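Local coordinates for protein trans-4-hydroxy-L-proline dehydratase (Clostridioides difficile 70-100-2010, PDB 6VXC) that is a glycyl radical enzyme that dehydrates trans-4-hydroxy-L-proline to (S)-1-pyrroline-5-carboxylate in the anaerobic degradation of hydroxyproline, at residues E35-E40 / K337-P342; T80-D85 / V90-D95; C667-G672 / S794-D799; N764-A769 / L779-A784. One frame throughout, in Å; residues are numbered along the deposited sequence.

The four contacts form two groups. Contacts 1 and 2 lie together, partly buried and polar: contact 1 joins the ends of helices 27-38 and 324-339 through a serine and two asparagines, contact 2 folds a loop back on itself, largely through waters, and E92 of contact 2 binds K337 of contact 1 in a salt bridge. Contacts 3 and 4 are buried and apolar, made mainly by methyl groups without a hydrogen bond across either. They touch where L797 meets V783. Helix 795-803 forms one side of contact 3, against helix 667-673, and borders contact 4, which packs helix 763-771 on the start of the strand leading to the radical glycine, G785, and the residue before it.

Contact 1: E35-E40 / K337-P342; sequences ESINAE and KFNNQP
The hydroxyl of S36 sits between the ends of two consecutive asparagines and is used both ways. S36 OG donates to N340 OD1 at 2.8 Å, arriving somewhat tilted from the carbonyl plane, and accepts from N339 ND2 at 2.8 Å in a nearly straight bond (166°) that lies in the amide plane of N339. The asparagines reach this one oxygen by different torsions: CG of N339 is turned beside its own carbonyl carbon (chi1 -162°), while in N340 it lies beside the backbone N (chi1 -75°). The amide rotations then present ND2 of N339 and OD1 of N340. I37 CG2 flanks the N339 amide more loosely, 4.4 Å from ND2.

Two waters fill in the polar seam between helix 27-38 and the end of helix 324-339. One donates to E35 OE1 (2.7 Å) and accepts a longer bond from N340 ND2 (3.3 Å). The other donates to both backbone oxygens, S36 O at 2.8 Å and N339 O at 2.9 Å. N340 ND2 also binds E92 of the loop between helix 64-78 and strand 99-101. Each end of the N340 amide therefore has a partner of matching polarity, which fixes its flip, and the buried serine is satisfied as donor and acceptor alike: the direct bonds join neutral groups in mutually consistent directions, with carboxylates at the edge.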
# COMPACT_ATOMS: atom_id res chain seq x y z
N GLU A 35 -5.44 -24.85 -4.05
CA GLU A 35 -4.14 -24.93 -3.39
C GLU A 35 -3.81 -23.62 -2.67
O GLU A 35 -3.34 -23.62 -1.53
CB GLU A 35 -3.04 -25.25 -4.40
CG GLU A 35 -1.67 -25.41 -3.77
CD GLU A 35 -0.58 -25.70 -4.79
OE1 GLU A 35 -0.55 -25.03 -5.84
OE2 GLU A 35 0.21 -26.64 -4.56
N SER A 36 -4.07 -22.50 -3.33
CA SER A 36 -3.73 -21.19 -2.79
C SER A 36 -4.50 -20.88 -1.51
O SER A 36 -3.91 -20.45 -0.51
CB SER A 36 -4.00 -20.13 -3.86
OG SER A 36 -3.61 -18.84 -3.43
N ILE A 37 -5.82 -21.09 -1.51
CA ILE A 37 -6.59 -20.69 -0.35
C ILE A 37 -6.38 -21.64 0.81
O ILE A 37 -6.68 -21.28 1.95
CB ILE A 37 -8.09 -20.58 -0.65
CG1 ILE A 37 -8.65 -21.95 -1.04
CG2 ILE A 37 -8.34 -19.56 -1.74
CD1 ILE A 37 -10.14 -22.00 -1.14
N ASN A 38 -5.84 -22.83 0.57
CA ASN A 38 -5.59 -23.78 1.65
C ASN A 38 -4.17 -23.71 2.20
O ASN A 38 -3.87 -24.38 3.18
CB ASN A 38 -5.88 -25.22 1.19
CG ASN A 38 -7.37 -25.51 1.05
OD1 ASN A 38 -8.17 -25.20 1.93
ND2 ASN A 38 -7.75 -26.09 -0.08
N ALA A 39 -3.28 -22.92 1.59
CA ALA A 39 -1.91 -22.85 2.08
C ALA A 39 -1.84 -22.17 3.44
O ALA A 39 -2.49 -21.15 3.67
CB ALA A 39 -1.02 -22.13 1.07
N GLU A 40 -1.06 -22.72 4.32
CA GLU A 40 -0.95 -22.15 5.66
C GLU A 40 0.16 -21.10 5.73
O GLU A 40 1.27 -21.33 5.25
CB GLU A 40 -0.68 -23.25 6.69
CG GLU A 40 -1.86 -24.19 6.95
CD GLU A 40 -3.02 -23.53 7.70
OE1 GLU A 40 -3.01 -23.56 8.95
OE2 GLU A 40 -3.93 -22.96 7.05
N LYS A 337 -0.95 -16.50 -8.28
CA LYS A 337 0.44 -16.27 -7.86
C LYS A 337 0.54 -15.12 -6.86
O LYS A 337 1.23 -15.23 -5.84
CB LYS A 337 1.35 -16.00 -9.06
CG LYS A 337 1.45 -17.13 -10.06
CD LYS A 337 1.91 -18.46 -9.42
CE LYS A 337 3.23 -18.39 -8.69
NZ LYS A 337 3.66 -19.70 -8.09
N PHE A 338 -0.15 -14.01 -7.14
CA PHE A 338 -0.23 -12.93 -6.15
C PHE A 338 -0.75 -13.45 -4.81
O PHE A 338 -0.20 -13.15 -3.75
CB PHE A 338 -1.14 -11.81 -6.65
CG PHE A 338 -0.53 -10.88 -7.66
CD1 PHE A 338 0.38 -9.91 -7.29
CD2 PHE A 338 -0.93 -10.94 -9.00
CE1 PHE A 338 0.90 -9.03 -8.22
CE2 PHE A 338 -0.41 -10.08 -9.94
CZ PHE A 338 0.51 -9.12 -9.55
N ASN A 339 -1.84 -14.23 -4.85
CA ASN A 339 -2.47 -14.71 -3.63
C ASN A 339 -1.60 -15.70 -2.86
O ASN A 339 -1.88 -15.95 -1.69
CB ASN A 339 -3.83 -15.35 -3.93
CG ASN A 339 -4.70 -15.47 -2.68
OD1 ASN A 339 -5.13 -14.46 -2.11
ND2 ASN A 339 -5.00 -16.69 -2.27
N ASN A 340 -0.58 -16.27 -3.50
CA ASN A 340 0.37 -17.14 -2.83
C ASN A 340 1.46 -16.39 -2.06
O ASN A 340 2.21 -17.05 -1.34
CB ASN A 340 1.06 -18.08 -3.85
CG ASN A 340 0.15 -19.22 -4.32
OD1 ASN A 340 -0.94 -19.40 -3.81
ND2 ASN A 340 0.63 -19.99 -5.28
N GLN A 341 1.56 -15.06 -2.17
CA GLN A 341 2.63 -14.28 -1.53
C GLN A 341 2.07 -13.35 -0.45
O GLN A 341 1.66 -12.22 -0.75
CB GLN A 341 3.40 -13.44 -2.56
CG GLN A 341 3.61 -14.11 -3.93
CD GLN A 341 4.27 -15.47 -3.84
OE1 GLN A 341 5.23 -15.67 -3.10
NE2 GLN A 341 3.76 -16.41 -4.62
N PRO A 342 2.10 -13.76 0.81
CA PRO A 342 1.72 -12.82 1.88
C PRO A 342 2.77 -11.72 2.04
O PRO A 342 3.92 -11.86 1.64
CB PRO A 342 1.68 -13.72 3.13
CG PRO A 342 2.68 -14.79 2.83
CD PRO A 342 2.54 -15.05 1.34
O HOH W 1 -1.25 -22.45 -6.39
O HOH W 2 -2.18 -18.31 0.02

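Contact 2: T80-D85 / V90-D95; sequences TLSIND and VGEKGD
The amide of N84 and the carboxylate of E92 meet with their planes 69° apart, the two side chains crossing at about a right angle. N84 ND2 comes 3.1 Å from E92 OE2, a weak hydrogen bond strongly bent at the proton (122°), and the same nitrogen has its stronger partner in E87 OE2. E92 OE2 also carries a salt bridge with K337 and accepts from N340, while OE1 accepts from Q341. A bend at the second torsion of E92 (chi2 -77°) turns the carboxylate to these partners; nearer the backbone, E92 CG lies 4.1 Å from S82 OG.

The one apolar touch is between I83 and V90, where CG2 of I83 rests 4.0 Å from CG1 of V90. Elsewhere the two arms of the loop stand too far apart to pair directly, and waters span the gap. One donates to S82 O (2.9 Å) and accepts from G91 N (2.8 Å). Another donates to D95 O at 2.8 Å and lies 3.0 Å from T80 OG1.

The whole turn belongs to the connection from helix 64-78 to strand 99-101. L81, I83 and V90 lean on helix 214-248 through R237, Y238 and M245, while Q281 and W284 of helix 276-293 bind the carbonyls of V90 and G91.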
# COMPACT_ATOMS: atom_id res chain seq x y z
N THR A 80 16.15 -22.93 -3.34
CA THR A 80 15.35 -24.03 -3.87
C THR A 80 14.19 -23.46 -4.67
O THR A 80 13.56 -22.48 -4.27
CB THR A 80 14.84 -24.92 -2.75
OG1 THR A 80 13.89 -24.19 -1.96
CG2 THR A 80 15.97 -25.35 -1.85
N LEU A 81 13.94 -24.04 -5.83
CA LEU A 81 12.87 -23.64 -6.73
C LEU A 81 11.75 -24.67 -6.70
O LEU A 81 11.99 -25.85 -6.42
CB LEU A 81 13.40 -23.47 -8.16
CG LEU A 81 14.01 -22.12 -8.52
CD1 LEU A 81 14.59 -21.36 -7.35
CD2 LEU A 81 14.99 -22.27 -9.67
N SER A 82 10.53 -24.23 -6.95
CA SER A 82 9.40 -25.15 -6.97
C SER A 82 8.44 -24.78 -8.09
O SER A 82 8.30 -23.61 -8.44
CB SER A 82 8.66 -25.17 -5.63
OG SER A 82 8.12 -23.90 -5.34
N ILE A 83 7.78 -25.80 -8.64
CA ILE A 83 6.74 -25.65 -9.64
C ILE A 83 5.51 -26.38 -9.12
O ILE A 83 5.57 -27.58 -8.85
CB ILE A 83 7.17 -26.22 -11.01
CG1 ILE A 83 8.39 -25.47 -11.53
CG2 ILE A 83 6.00 -26.20 -12.00
CD1 ILE A 83 8.84 -25.89 -12.92
N ASN A 84 4.41 -25.66 -8.95
CA ASN A 84 3.23 -26.27 -8.37
C ASN A 84 2.42 -26.98 -9.45
O ASN A 84 2.48 -26.64 -10.63
CB ASN A 84 2.39 -25.21 -7.66
CG ASN A 84 3.16 -24.51 -6.55
OD1 ASN A 84 3.67 -25.15 -5.63
ND2 ASN A 84 3.28 -23.19 -6.65
N ASP A 85 1.66 -27.98 -9.03
CA ASP A 85 0.92 -28.82 -9.96
C ASP A 85 -0.10 -28.00 -10.75
O ASP A 85 -1.00 -27.39 -10.17
CB ASP A 85 0.24 -29.96 -9.23
CG ASP A 85 -0.44 -30.93 -10.17
OD1 ASP A 85 0.28 -31.54 -10.99
OD2 ASP A 85 -1.67 -31.08 -10.10
N VAL A 90 5.33 -19.57 -13.25
CA VAL A 90 6.10 -20.16 -12.16
C VAL A 90 6.87 -19.08 -11.41
O VAL A 90 7.22 -18.03 -11.96
CB VAL A 90 7.07 -21.27 -12.64
CG1 VAL A 90 6.30 -22.41 -13.33
CG2 VAL A 90 8.13 -20.67 -13.55
N GLY A 91 7.16 -19.38 -10.14
CA GLY A 91 7.89 -18.49 -9.26
C GLY A 91 7.18 -18.28 -7.93
O GLY A 91 6.00 -17.91 -7.90
N GLU A 92 7.88 -18.54 -6.83
CA GLU A 92 7.39 -18.32 -5.48
C GLU A 92 8.45 -17.54 -4.70
O GLU A 92 9.65 -17.78 -4.88
CB GLU A 92 7.07 -19.65 -4.76
CG GLU A 92 5.89 -20.47 -5.31
CD GLU A 92 4.52 -19.91 -4.92
OE1 GLU A 92 4.44 -19.15 -3.92
OE2 GLU A 92 3.52 -20.24 -5.61
N LYS A 93 8.01 -16.61 -3.84
CA LYS A 93 8.97 -15.90 -3.00
C LYS A 93 9.65 -16.86 -2.02
O LYS A 93 10.88 -16.84 -1.88
CB LYS A 93 8.28 -14.77 -2.23
CG LYS A 93 7.87 -13.58 -3.08
CD LYS A 93 7.10 -12.53 -2.26
CE LYS A 93 8.00 -11.84 -1.22
NZ LYS A 93 7.25 -11.04 -0.23
N GLY A 94 8.87 -17.70 -1.35
CA GLY A 94 9.37 -18.62 -0.34
C GLY A 94 9.46 -20.05 -0.83
O GLY A 94 9.46 -20.32 -2.04
N ASP A 95 9.47 -20.99 0.12
CA ASP A 95 9.62 -22.40 -0.23
C ASP A 95 8.34 -22.97 -0.84
O ASP A 95 8.40 -23.94 -1.60
CB ASP A 95 9.99 -23.22 1.01
CG ASP A 95 8.88 -23.27 2.06
OD1 ASP A 95 8.23 -22.24 2.31
OD2 ASP A 95 8.63 -24.36 2.62
O HOH W 3 10.32 -22.34 -4.02
O HOH W 4 10.99 -24.55 -2.46
O HOH W 5 6.13 -21.67 -8.84

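Contact 3: C667-G672 / S794-D799; sequences CHIYFG and SRTLQD
I669 projects from helix 667-673 onto two successive residues of helix 795-803. Its CG2 meets CG2 of T796 at 3.8 Å, the two side chains sliding past each other in opposite directions, and its CD1 lies 3.9 Å from CD1 of L797; the I669 and L797 side chains cross at about a right angle. With CG anti to its backbone N (chi1 178°), L797 swings this methyl toward helix 667-673, where it also comes obliquely to the H668 ring, 4.3 Å from NE2. I669 CD1 lies over a face of that imidazole, toward the rim, so isoleucine, leucine and histidine form one cluster. The axes cross at 111° and approach to 10.3 Å.

Behind this shell, S794 is the N-cap of helix 795-803: its OG accepts from L797 N at 3.0 Å in a nearly straight bond. R795, the next residue, reaches one turn along, its NE making a salt bridge with D799 OD2 at 2.7 Å on the flank away from I669, and D799 OD1 and Q798 OE1 both accept from Q770. P687 packs on both I669 and T796.

The side chain of H668 is about 10 Å from that of C454, the cysteine radical site by similarity. No hydrogen bond joins the two segments, which meet by van der Waals packing, mainly of methyl groups; the bond from H668 NE2 to E800 of the C-terminal helix is a directional tie at the border.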
# COMPACT_ATOMS: atom_id res chain seq x y z
N CYS A 667 -4.43 1.95 10.65
CA CYS A 667 -3.85 2.81 11.66
C CYS A 667 -4.89 3.69 12.36
O CYS A 667 -4.60 4.19 13.46
CB CYS A 667 -2.76 3.68 11.06
SG CYS A 667 -1.64 4.37 12.28
N HIS A 668 -6.08 3.87 11.77
CA HIS A 668 -7.12 4.64 12.46
C HIS A 668 -7.63 3.91 13.70
O HIS A 668 -8.15 4.57 14.60
CB HIS A 668 -8.29 4.98 11.52
CG HIS A 668 -9.02 3.79 10.97
ND1 HIS A 668 -8.39 2.84 10.20
CD2 HIS A 668 -10.32 3.43 11.04
CE1 HIS A 668 -9.28 1.92 9.85
NE2 HIS A 668 -10.45 2.25 10.34
N ILE A 669 -7.50 2.59 13.75
CA ILE A 669 -7.81 1.84 14.96
C ILE A 669 -6.78 2.16 16.05
O ILE A 669 -7.14 2.59 17.15
CB ILE A 669 -7.88 0.34 14.67
CG1 ILE A 669 -8.87 0.05 13.51
CG2 ILE A 669 -8.21 -0.46 15.94
CD1 ILE A 669 -10.31 0.53 13.74
N TYR A 670 -5.50 1.96 15.74
CA TYR A 670 -4.42 2.23 16.69
C TYR A 670 -4.44 3.68 17.17
O TYR A 670 -4.36 3.94 18.38
CB TYR A 670 -3.08 1.91 16.00
CG TYR A 670 -1.80 2.42 16.67
CD1 TYR A 670 -1.51 2.12 18.00
CD2 TYR A 670 -0.87 3.13 15.95
CE1 TYR A 670 -0.32 2.56 18.59
CE2 TYR A 670 0.33 3.57 16.54
CZ TYR A 670 0.58 3.29 17.86
OH TYR A 670 1.76 3.73 18.43
N PHE A 671 -4.56 4.63 16.25
CA PHE A 671 -4.52 6.05 16.61
C PHE A 671 -5.66 6.43 17.55
O PHE A 671 -5.49 7.31 18.39
CB PHE A 671 -4.58 6.91 15.35
CG PHE A 671 -3.25 7.08 14.67
CD1 PHE A 671 -2.09 6.59 15.25
CD2 PHE A 671 -3.16 7.74 13.44
CE1 PHE A 671 -0.86 6.75 14.63
CE2 PHE A 671 -1.93 7.92 12.81
CZ PHE A 671 -0.78 7.41 13.41
N GLY A 672 -6.83 5.79 17.40
CA GLY A 672 -7.91 6.03 18.35
C GLY A 672 -7.73 5.30 19.66
O GLY A 672 -8.17 5.79 20.71
N SER A 794 -9.60 -7.55 14.01
CA SER A 794 -9.89 -7.47 15.43
C SER A 794 -11.35 -7.10 15.65
O SER A 794 -12.01 -6.55 14.76
CB SER A 794 -9.01 -6.42 16.11
OG SER A 794 -9.50 -5.11 15.82
N ARG A 795 -11.86 -7.41 16.84
CA ARG A 795 -13.22 -7.03 17.18
C ARG A 795 -13.43 -5.51 17.02
O ARG A 795 -14.48 -5.06 16.56
CB ARG A 795 -13.54 -7.48 18.60
CG ARG A 795 -14.87 -6.99 19.12
CD ARG A 795 -16.02 -7.48 18.27
NE ARG A 795 -17.25 -6.81 18.68
CZ ARG A 795 -18.24 -7.36 19.36
NH1 ARG A 795 -18.18 -8.63 19.73
NH2 ARG A 795 -19.29 -6.61 19.68
N THR A 796 -12.44 -4.72 17.41
CA THR A 796 -12.56 -3.27 17.28
C THR A 796 -12.70 -2.86 15.82
O THR A 796 -13.57 -2.06 15.48
CB THR A 796 -11.36 -2.58 17.93
OG1 THR A 796 -11.29 -2.94 19.32
CG2 THR A 796 -11.47 -1.09 17.79
N LEU A 797 -11.87 -3.42 14.94
CA LEU A 797 -11.96 -3.08 13.52
C LEU A 797 -13.26 -3.59 12.91
O LEU A 797 -13.91 -2.87 12.14
CB LEU A 797 -10.76 -3.67 12.78
CG LEU A 797 -10.68 -3.46 11.26
CD1 LEU A 797 -10.92 -1.99 10.86
CD2 LEU A 797 -9.34 -3.95 10.75
N GLN A 798 -13.67 -4.81 13.25
CA GLN A 798 -14.97 -5.30 12.83
C GLN A 798 -16.08 -4.33 13.20
O GLN A 798 -16.94 -3.99 12.37
CB GLN A 798 -15.25 -6.67 13.45
CG GLN A 798 -14.38 -7.78 12.93
CD GLN A 798 -14.70 -9.09 13.63
OE1 GLN A 798 -15.38 -9.09 14.66
NE2 GLN A 798 -14.22 -10.21 13.08
N ASP A 799 -16.08 -3.88 14.46
CA ASP A 799 -17.11 -2.95 14.91
C ASP A 799 -17.00 -1.59 14.23
O ASP A 799 -18.01 -0.90 14.08
CB ASP A 799 -17.05 -2.79 16.44
CG ASP A 799 -17.54 -4.04 17.18
OD1 ASP A 799 -18.12 -4.94 16.53
OD2 ASP A 799 -17.36 -4.12 18.41

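Contact 4: N764-A769 / L779-A784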
# COMPACT_ATOMS: atom_id res chain seq x y z
N ASN A 764 -26.63 -8.10 9.62
CA ASN A 764 -26.87 -9.28 10.45
C ASN A 764 -25.90 -10.40 10.14
O ASN A 764 -25.53 -11.16 11.04
CB ASN A 764 -28.31 -9.76 10.28
CG ASN A 764 -29.32 -8.71 10.68
OD1 ASN A 764 -29.12 -7.98 11.65
ND2 ASN A 764 -30.42 -8.63 9.94
N VAL A 765 -25.46 -10.51 8.88
CA VAL A 765 -24.44 -11.50 8.54
C VAL A 765 -23.15 -11.22 9.30
O VAL A 765 -22.51 -12.13 9.82
CB VAL A 765 -24.22 -11.54 7.01
CG1 VAL A 765 -23.02 -12.39 6.66
CG2 VAL A 765 -25.47 -12.06 6.30
N LEU A 766 -22.74 -9.95 9.35
CA LEU A 766 -21.50 -9.63 10.05
C LEU A 766 -21.64 -9.93 11.53
O LEU A 766 -20.72 -10.45 12.16
CB LEU A 766 -21.12 -8.16 9.84
CG LEU A 766 -20.59 -7.68 8.48
CD1 LEU A 766 -19.36 -6.81 8.55
CD2 LEU A 766 -20.44 -8.79 7.47
N LEU A 767 -22.79 -9.59 12.11
CA LEU A 767 -23.02 -9.86 13.53
C LEU A 767 -23.01 -11.36 13.81
O LEU A 767 -22.44 -11.81 14.81
CB LEU A 767 -24.34 -9.23 13.97
CG LEU A 767 -24.36 -7.70 13.93
CD1 LEU A 767 -25.73 -7.18 14.27
CD2 LEU A 767 -23.33 -7.13 14.88
N GLU A 768 -23.62 -12.15 12.92
CA GLU A 768 -23.55 -13.61 13.06
C GLU A 768 -22.12 -14.10 12.94
O GLU A 768 -21.71 -15.01 13.67
CB GLU A 768 -24.43 -14.28 12.00
CG GLU A 768 -25.82 -14.63 12.48
CD GLU A 768 -25.80 -15.48 13.75
OE1 GLU A 768 -26.43 -15.09 14.74
OE2 GLU A 768 -25.10 -16.53 13.75
N ALA A 769 -21.35 -13.51 12.02
CA ALA A 769 -19.97 -13.94 11.86
C ALA A 769 -19.15 -13.68 13.12
O ALA A 769 -18.20 -14.42 13.39
CB ALA A 769 -19.33 -13.24 10.66
N LEU A 779 -16.27 -14.92 4.42
CA LEU A 779 -16.83 -13.58 4.40
C LEU A 779 -15.71 -12.56 4.24
O LEU A 779 -14.79 -12.51 5.05
CB LEU A 779 -17.61 -13.34 5.68
CG LEU A 779 -18.20 -11.95 5.89
CD1 LEU A 779 -19.21 -11.63 4.79
CD2 LEU A 779 -18.82 -11.88 7.28
N ILE A 780 -15.80 -11.74 3.19
CA ILE A 780 -14.81 -10.71 2.87
C ILE A 780 -15.50 -9.35 2.88
O ILE A 780 -16.63 -9.22 2.39
CB ILE A 780 -14.17 -10.99 1.49
CG1 ILE A 780 -13.37 -12.30 1.53
CG2 ILE A 780 -13.36 -9.78 1.01
CD1 ILE A 780 -12.92 -12.78 0.17
N VAL A 781 -14.84 -8.35 3.47
CA VAL A 781 -15.37 -6.98 3.49
C VAL A 781 -14.27 -6.01 3.07
O VAL A 781 -13.09 -6.35 3.02
CB VAL A 781 -15.95 -6.56 4.86
CG1 VAL A 781 -17.14 -7.42 5.23
CG2 VAL A 781 -14.90 -6.60 5.93
N ARG A 782 -14.69 -4.77 2.79
CA ARG A 782 -13.77 -3.69 2.47
C ARG A 782 -13.32 -3.01 3.76
O ARG A 782 -14.15 -2.61 4.57
CB ARG A 782 -14.43 -2.67 1.54
CG ARG A 782 -13.44 -1.72 0.87
CD ARG A 782 -12.53 -2.48 -0.11
NE ARG A 782 -11.57 -1.60 -0.75
CZ ARG A 782 -10.73 -1.97 -1.72
NH1 ARG A 782 -9.89 -1.09 -2.25
NH2 ARG A 782 -10.74 -3.22 -2.18
N VAL A 783 -12.01 -2.89 3.94
CA VAL A 783 -11.45 -2.25 5.12
C VAL A 783 -11.12 -0.81 4.77
O VAL A 783 -11.95 0.07 4.95
CB VAL A 783 -10.23 -3.04 5.64
CG1 VAL A 783 -9.67 -2.40 6.89
CG2 VAL A 783 -10.66 -4.45 5.97
N ALA A 784 -9.93 -0.55 4.21
CA ALA A 784 -9.61 0.81 3.77
C ALA A 784 -8.53 0.72 2.69
O ALA A 784 -7.35 0.61 3.01
CB ALA A 784 -9.17 1.69 4.93
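L779 is the bump: its CD2 methyl enters a shallow hollow on helix 763-771 bounded by V765, L766 and A769, residues of one turn. A769 CB lies 3.7 Å from L779 CD2 and forms the floor. V765 CG1 forms the looser rim at 4.3 Å from the same methyl. Toward L766 the fit is tight, with CD2 of L766 only 3.5 Å from CD2 of L779, and the two leucines cross at about a right angle. L779 is extended at its first torsion, CG opposite the backbone N (chi1 176°), directing the branched end at the helix.

L766 is forked across the contact. While CD2 bears on L779, its other methyl, CD1, meets V781 CG1 tip to tip at 4.0 Å, so the fork reaches two residues that alternation along the chain places on one side. Strand 780-782 pairs antiparallel with strand 787-789, and the turn between them holds G785, the residue that carries the glycyl radical in the activated enzyme but is unmodified here. This is the glycyl radical loop of the family, and helix 763-771 backs its incoming strand. Backbone bonds tie L779 to F790 and V781 to D788. Around the fork the packing continues into helix 795-803, where I802 touches L766 and I801 touches V781, and F790 also lies against L766.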